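Local coordinates for leucine-rich repeat protein (Bacteroides thetaiotaomicron, PDB 4ECN) that is of unknown function but, as an extracellular leucine-rich repeat protein of a gut bacterium, probably binds other proteins through its curved repeat surface, at residues Gly283-Tyr288 with Ser299-Asn303; Asn432-Thr438 with Ala456-Phe460. The contacts are given in a common frame with arbitrary orientation. Numbering follows the deposited sequence.

Contact 1: residues Gly283-Tyr288 with Ser299-Asn303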
loop_
_atom_site.group_PDB
_atom_site.type_symbol
_atom_site.label_atom_id
_atom_site.label_comp_id
_atom_site.label_asym_id
_atom_site.label_seq_id
_atom_site.Cartn_x
_atom_site.Cartn_y
_atom_site.Cartn_z
ATOM N N GLY A 283 -12.355 13.038 9.848
ATOM C CA GLY A 283 -11.288 12.728 10.790
ATOM C C GLY A 283 -11.653 12.023 12.084
ATOM O O GLY A 283 -10.883 11.175 12.554
ATOM N N LYS A 284 -12.800 12.391 12.690
ATOM C CA LYS A 284 -13.285 11.778 13.918
ATOM C C LYS A 284 -13.508 10.281 13.733
ATOM O O LYS A 284 -13.372 9.544 14.705
ATOM C CB LYS A 284 -14.589 12.442 14.402
ATOM C CG LYS A 284 -15.744 12.466 13.400
ATOM C CD LYS A 284 -16.995 13.063 14.033
ATOM C CE LYS A 284 -18.187 13.102 13.109
ATOM N NZ LYS A 284 -19.398 13.651 13.789
ATOM N N ASN A 285 -13.823 9.831 12.490
ATOM C CA ASN A 285 -14.102 8.430 12.178
ATOM C C ASN A 285 -12.931 7.711 11.467
ATOM O O ASN A 285 -13.144 6.651 10.858
ATOM C CB ASN A 285 -15.351 8.323 11.319
ATOM C CG ASN A 285 -16.627 8.688 12.032
ATOM O OD1 ASN A 285 -17.404 9.520 11.559
ATOM N ND2 ASN A 285 -16.862 8.108 13.202
ATOM N N TRP A 286 -11.707 8.238 11.574
ATOM C CA TRP A 286 -10.551 7.535 11.034
ATOM C C TRP A 286 -10.144 6.406 11.963
ATOM O O TRP A 286 -10.277 6.545 13.187
ATOM C CB TRP A 286 -9.350 8.467 10.835
ATOM C CG TRP A 286 -9.430 9.506 9.763
ATOM C CD1 TRP A 286 -10.492 9.797 8.956
ATOM C CD2 TRP A 286 -8.371 10.393 9.373
ATOM N NE1 TRP A 286 -10.162 10.819 8.092
ATOM C CE2 TRP A 286 -8.874 11.218 8.340
ATOM C CE3 TRP A 286 -7.054 10.604 9.835
ATOM C CZ2 TRP A 286 -8.110 12.237 7.756
ATOM C CZ3 TRP A 286 -6.294 11.605 9.247
ATOM C CH2 TRP A 286 -6.824 12.413 8.223
ATOM N N ARG A 287 -9.635 5.302 11.379
ATOM C CA ARG A 287 -9.088 4.115 12.046
ATOM C C ARG A 287 -8.019 3.530 11.146
ATOM O O ARG A 287 -8.330 2.874 10.146
ATOM C CB ARG A 287 -10.146 3.066 12.429
ATOM C CG ARG A 287 -10.815 3.311 13.775
ATOM C CD ARG A 287 -11.782 2.197 14.164
ATOM N NE ARG A 287 -11.078 1.001 14.631
ATOM C CZ ARG A 287 -10.894 0.689 15.912
ATOM N NH1 ARG A 287 -11.400 1.459 16.870
ATOM N NH2 ARG A 287 -10.224 -0.408 16.244
ATOM N N TYR A 288 -6.761 3.822 11.467
ATOM C CA TYR A 288 -5.628 3.351 10.692
ATOM C C TYR A 288 -5.549 1.831 10.737
ATOM O O TYR A 288 -5.643 1.249 11.820
ATOM C CB TYR A 288 -4.322 3.974 11.201
ATOM C CG TYR A 288 -3.088 3.473 10.496
ATOM C CD1 TYR A 288 -2.710 3.984 9.257
ATOM C CD2 TYR A 288 -2.263 2.521 11.088
ATOM C CE1 TYR A 288 -1.561 3.530 8.605
ATOM C CE2 TYR A 288 -1.112 2.057 10.445
ATOM C CZ TYR A 288 -0.773 2.557 9.199
ATOM O OH TYR A 288 0.359 2.094 8.579
ATOM N N SER A 299 -1.237 3.732 16.261
ATOM C CA SER A 299 -2.246 4.741 16.573
ATOM C C SER A 299 -3.321 4.678 15.511
ATOM O O SER A 299 -3.003 4.465 14.335
ATOM C CB SER A 299 -1.621 6.121 16.641
ATOM O OG SER A 299 -0.633 6.148 17.650
ATOM N N LEU A 300 -4.573 4.783 15.925
ATOM C CA LEU A 300 -5.741 4.719 15.064
ATOM C C LEU A 300 -6.033 6.003 14.311
ATOM O O LEU A 300 -6.719 5.959 13.276
ATOM C CB LEU A 300 -6.981 4.425 15.922
ATOM C CG LEU A 300 -7.068 3.089 16.621
ATOM C CD1 LEU A 300 -8.312 3.040 17.479
ATOM C CD2 LEU A 300 -7.074 1.947 15.622
ATOM N N ASN A 301 -5.623 7.161 14.871
ATOM C CA ASN A 301 -6.023 8.442 14.291
ATOM C C ASN A 301 -5.108 9.563 14.705
ATOM O O ASN A 301 -4.240 9.376 15.566
ATOM C CB ASN A 301 -7.455 8.743 14.815
ATOM C CG ASN A 301 -8.289 9.755 14.106
ATOM O OD1 ASN A 301 -7.829 10.542 13.283
ATOM N ND2 ASN A 301 -9.559 9.755 14.442
ATOM N N TRP A 302 -5.316 10.741 14.093
ATOM C CA TRP A 302 -4.667 11.982 14.473
ATOM C C TRP A 302 -5.236 12.478 15.791
ATOM O O TRP A 302 -6.287 12.001 16.230
ATOM C CB TRP A 302 -4.855 13.041 13.398
ATOM C CG TRP A 302 -4.003 12.877 12.185
ATOM C CD1 TRP A 302 -3.122 11.873 11.917
ATOM C CD2 TRP A 302 -3.965 13.760 11.060
ATOM N NE1 TRP A 302 -2.544 12.071 10.684
ATOM C CE2 TRP A 302 -3.031 13.234 10.145
ATOM C CE3 TRP A 302 -4.616 14.967 10.747
ATOM C CZ2 TRP A 302 -2.744 13.861 8.930
ATOM C CZ3 TRP A 302 -4.323 15.597 9.546
ATOM C CH2 TRP A 302 -3.413 15.032 8.643
ATOM N N ASN A 303 -4.557 13.433 16.425
ATOM C CA ASN A 303 -5.024 13.972 17.694
ATOM C C ASN A 303 -4.773 15.477 17.764
ATOM O O ASN A 303 -3.633 15.920 17.611
ATOM C CB ASN A 303 -4.331 13.253 18.850
ATOM C CG ASN A 303 -4.718 13.718 20.233
ATOM O OD1 ASN A 303 -5.881 14.072 20.516
ATOM N ND2 ASN A 303 -3.747 13.644 21.138
#
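Asn301 takes the t rotamer for chi1, which carries its amide out to the backbone of Gly283-Tyr288. Its ND2 donates to Gly283 O at 2.7 Å, while its OD1 turns back to accept from Trp302 N at 2.6 Å and also receives the indole NH of Trp278. A carboxamide suits this place because it donates and accepts at once. Gly283 O, in a short 3-10 turn, is shared with Trp286 N (3.2 Å).

Both indoles adopt chi1 m with chi2 near zero. In this pose the edge of Trp286 meets the face of Trp302, with six-membered rings 5.0 Å apart between centroids, planes at 67°, and CZ3 of Trp286 lying 3.7 Å from CD2 of Trp302. Phe333 adjoins both rings, whose NE1 atoms are bonded to Leu281 O (Trp286) and Pro315 O (Trp302), so these large apolar surfaces are buried without wasting their polar corners.

Farther along, Tyr288 N donates to Leu300 O at 2.8 Å. The t rotamer of Tyr288 leads its ring away from Ser299-Asn303, and its OH bonds to Arg364 N. At the solvent-exposed side, Leu300 CD1 lies over one face of the Arg287 guanidinium, 3.5 Å from its NH1. Tryptophan-rich loops folded together between a helix and the first repeat strands are consistent with the N-terminal cap of a leucine-rich repeat domain.

Contact 2: residues Asn432-Thr438 with Ala456-Phe460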
loop_
_atom_site.group_PDB
_atom_site.type_symbol
_atom_site.label_atom_id
_atom_site.label_comp_id
_atom_site.label_asym_id
_atom_site.label_seq_id
_atom_site.Cartn_x
_atom_site.Cartn_y
_atom_site.Cartn_z
ATOM N N ASN A 432 -12.092 -2.385 -5.208
ATOM C CA ASN A 432 -12.319 -2.323 -3.772
ATOM C C ASN A 432 -11.653 -1.066 -3.233
ATOM O O ASN A 432 -10.459 -0.841 -3.451
ATOM C CB ASN A 432 -11.842 -3.588 -3.063
ATOM C CG ASN A 432 -12.782 -4.775 -3.206
ATOM O OD1 ASN A 432 -13.709 -4.813 -4.045
ATOM N ND2 ASN A 432 -12.568 -5.779 -2.366
ATOM N N LEU A 433 -12.460 -0.219 -2.571
ATOM C CA LEU A 433 -12.036 1.085 -2.064
ATOM C C LEU A 433 -11.434 0.994 -0.680
ATOM O O LEU A 433 -11.909 0.219 0.151
ATOM C CB LEU A 433 -13.233 2.052 -2.034
ATOM C CG LEU A 433 -13.969 2.201 -3.357
ATOM C CD1 LEU A 433 -15.250 2.925 -3.179
ATOM C CD2 LEU A 433 -13.109 2.889 -4.394
ATOM N N THR A 434 -10.396 1.822 -0.436
ATOM C CA THR A 434 -9.710 1.957 0.855
ATOM C C THR A 434 -10.156 3.253 1.547
ATOM O O THR A 434 -9.814 3.499 2.712
ATOM C CB THR A 434 -8.175 1.931 0.695
ATOM O OG1 THR A 434 -7.729 3.054 -0.071
ATOM C CG2 THR A 434 -7.651 0.634 0.124
ATOM N N ASN A 435 -10.894 4.091 0.809
ATOM C CA ASN A 435 -11.357 5.403 1.255
ATOM C C ASN A 435 -12.558 5.877 0.415
ATOM O O ASN A 435 -12.760 5.355 -0.690
ATOM C CB ASN A 435 -10.198 6.405 1.133
ATOM C CG ASN A 435 -9.732 6.623 -0.297
ATOM O OD1 ASN A 435 -10.355 7.338 -1.102
ATOM N ND2 ASN A 435 -8.618 6.016 -0.640
ATOM N N ARG A 436 -13.298 6.902 0.896
ATOM C CA ARG A 436 -14.407 7.503 0.138
ATOM C C ARG A 436 -14.061 8.997 -0.196
ATOM O O ARG A 436 -14.914 9.868 -0.035
ATOM C CB ARG A 436 -15.785 7.386 0.868
ATOM C CG ARG A 436 -16.306 5.979 1.261
ATOM C CD ARG A 436 -16.492 5.054 0.064
ATOM N NE ARG A 436 -17.158 3.774 0.359
ATOM C CZ ARG A 436 -16.562 2.659 0.795
ATOM N NH1 ARG A 436 -15.264 2.660 1.101
ATOM N NH2 ARG A 436 -17.271 1.553 0.979
ATOM N N ILE A 437 -12.808 9.268 -0.671
ATOM C CA ILE A 437 -12.345 10.606 -1.088
ATOM C C ILE A 437 -12.958 10.897 -2.463
ATOM O O ILE A 437 -12.563 10.278 -3.447
ATOM C CB ILE A 437 -10.789 10.742 -1.093
ATOM C CG1 ILE A 437 -10.179 10.476 0.309
ATOM C CG2 ILE A 437 -10.366 12.119 -1.626
ATOM C CD1 ILE A 437 -8.634 10.453 0.388
ATOM N N THR A 438 -13.930 11.816 -2.525
ATOM C CA THR A 438 -14.690 12.119 -3.751
ATOM C C THR A 438 -14.233 13.405 -4.476
ATOM O O THR A 438 -14.712 13.671 -5.580
ATOM C CB THR A 438 -16.200 12.239 -3.440
ATOM O OG1 THR A 438 -16.429 13.022 -2.253
ATOM C CG2 THR A 438 -16.870 10.870 -3.299
ATOM N N ALA A 456 -4.965 6.480 -4.662
ATOM C CA ALA A 456 -5.337 5.100 -4.941
ATOM C C ALA A 456 -6.576 4.707 -4.176
ATOM O O ALA A 456 -6.858 5.267 -3.116
ATOM C CB ALA A 456 -4.195 4.147 -4.612
ATOM N N ASN A 457 -7.327 3.752 -4.753
ATOM C CA ASN A 457 -8.531 3.107 -4.229
ATOM C C ASN A 457 -9.553 4.119 -3.749
ATOM O O ASN A 457 -10.111 3.967 -2.655
ATOM C CB ASN A 457 -8.155 2.177 -3.099
ATOM C CG ASN A 457 -6.895 1.405 -3.348
ATOM O OD1 ASN A 457 -6.831 0.547 -4.229
ATOM N ND2 ASN A 457 -5.864 1.721 -2.584
ATOM N N SER A 458 -9.786 5.158 -4.592
ATOM C CA SER A 458 -10.722 6.265 -4.367
ATOM C C SER A 458 -11.895 6.227 -5.357
ATOM O O SER A 458 -11.730 5.792 -6.512
ATOM C CB SER A 458 -10.003 7.606 -4.478
ATOM O OG SER A 458 -9.155 7.842 -3.363
ATOM N N PRO A 459 -13.090 6.716 -4.944
ATOM C CA PRO A 459 -14.241 6.673 -5.858
ATOM C C PRO A 459 -14.434 7.948 -6.694
ATOM O O PRO A 459 -15.484 8.073 -7.305
ATOM C CB PRO A 459 -15.412 6.500 -4.896
ATOM C CG PRO A 459 -15.001 7.264 -3.672
ATOM C CD PRO A 459 -13.488 7.224 -3.610
ATOM N N PHE A 460 -13.472 8.888 -6.738
ATOM C CA PHE A 460 -13.682 10.131 -7.498
ATOM C C PHE A 460 -13.716 9.904 -9.019
ATOM O O PHE A 460 -13.212 8.896 -9.522
ATOM C CB PHE A 460 -12.618 11.211 -7.180
ATOM C CG PHE A 460 -11.170 10.783 -7.071
ATOM C CD1 PHE A 460 -10.549 10.084 -8.107
ATOM C CD2 PHE A 460 -10.401 11.150 -5.968
ATOM C CE1 PHE A 460 -9.212 9.692 -8.005
ATOM C CE2 PHE A 460 -9.060 10.769 -5.875
ATOM C CZ PHE A 460 -8.472 10.048 -6.897
#
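Asn435 carries the main polar links: its OD1 accepts from Ser458 OG at 2.6 Å, and its ND2 donates to Ala456 O at 3.1 Å. The same OD1 also accepts from Ile437 N at 3.2 Å, closing an Asx turn, a role suited to asparagine's short amide. Beside it, Thr434 N donates to Asn457 O at 3.1 Å. Asn457 adopts positive phi, a conformation asparagine tolerates well, and its amide reaches Asn500, Thr356 and Glu359; Glu359 also accepts from Thr434 OG1.

Outward from these hydrogen bonds, Pro459 packs its ring against the chain, with CD 3.2 Å from Ile437 O, and its CB touches Leu433 CD1 at 4.0 Å. Buried Phe460 brings CD2 to 3.4 Å from Ile437 O. Asn435 thus ties second-sheet strand 436-440 to the next coil, while Asn457, just after strand 452-456 and bonded to Asn500, is consistent with the conserved asparagine of the leucine-rich repeat solenoid.

Contact 1 comes first along the chain, with contact 2 following in series; their centres are about 17 Å apart and their nearest atoms about 8 Å apart, so they do not touch. The loop leading into strand 338-339 joins them: Phe333 packs on the aromatic residues of contact 1, Ala335 and Gly337 form backbone hydrogen bonds with Arg436 of contact 2, and Lys336 touches both Asn285 and Arg436. Strand 338-339 then pairs in parallel with 436-440, a small second sheet like that of plant-type repeats, apart from the main one containing 452-456. Contact 1 thus lies at the start of the repeat domain, near the sodium ligand Gln314, and contact 2 joins successive coils beyond it.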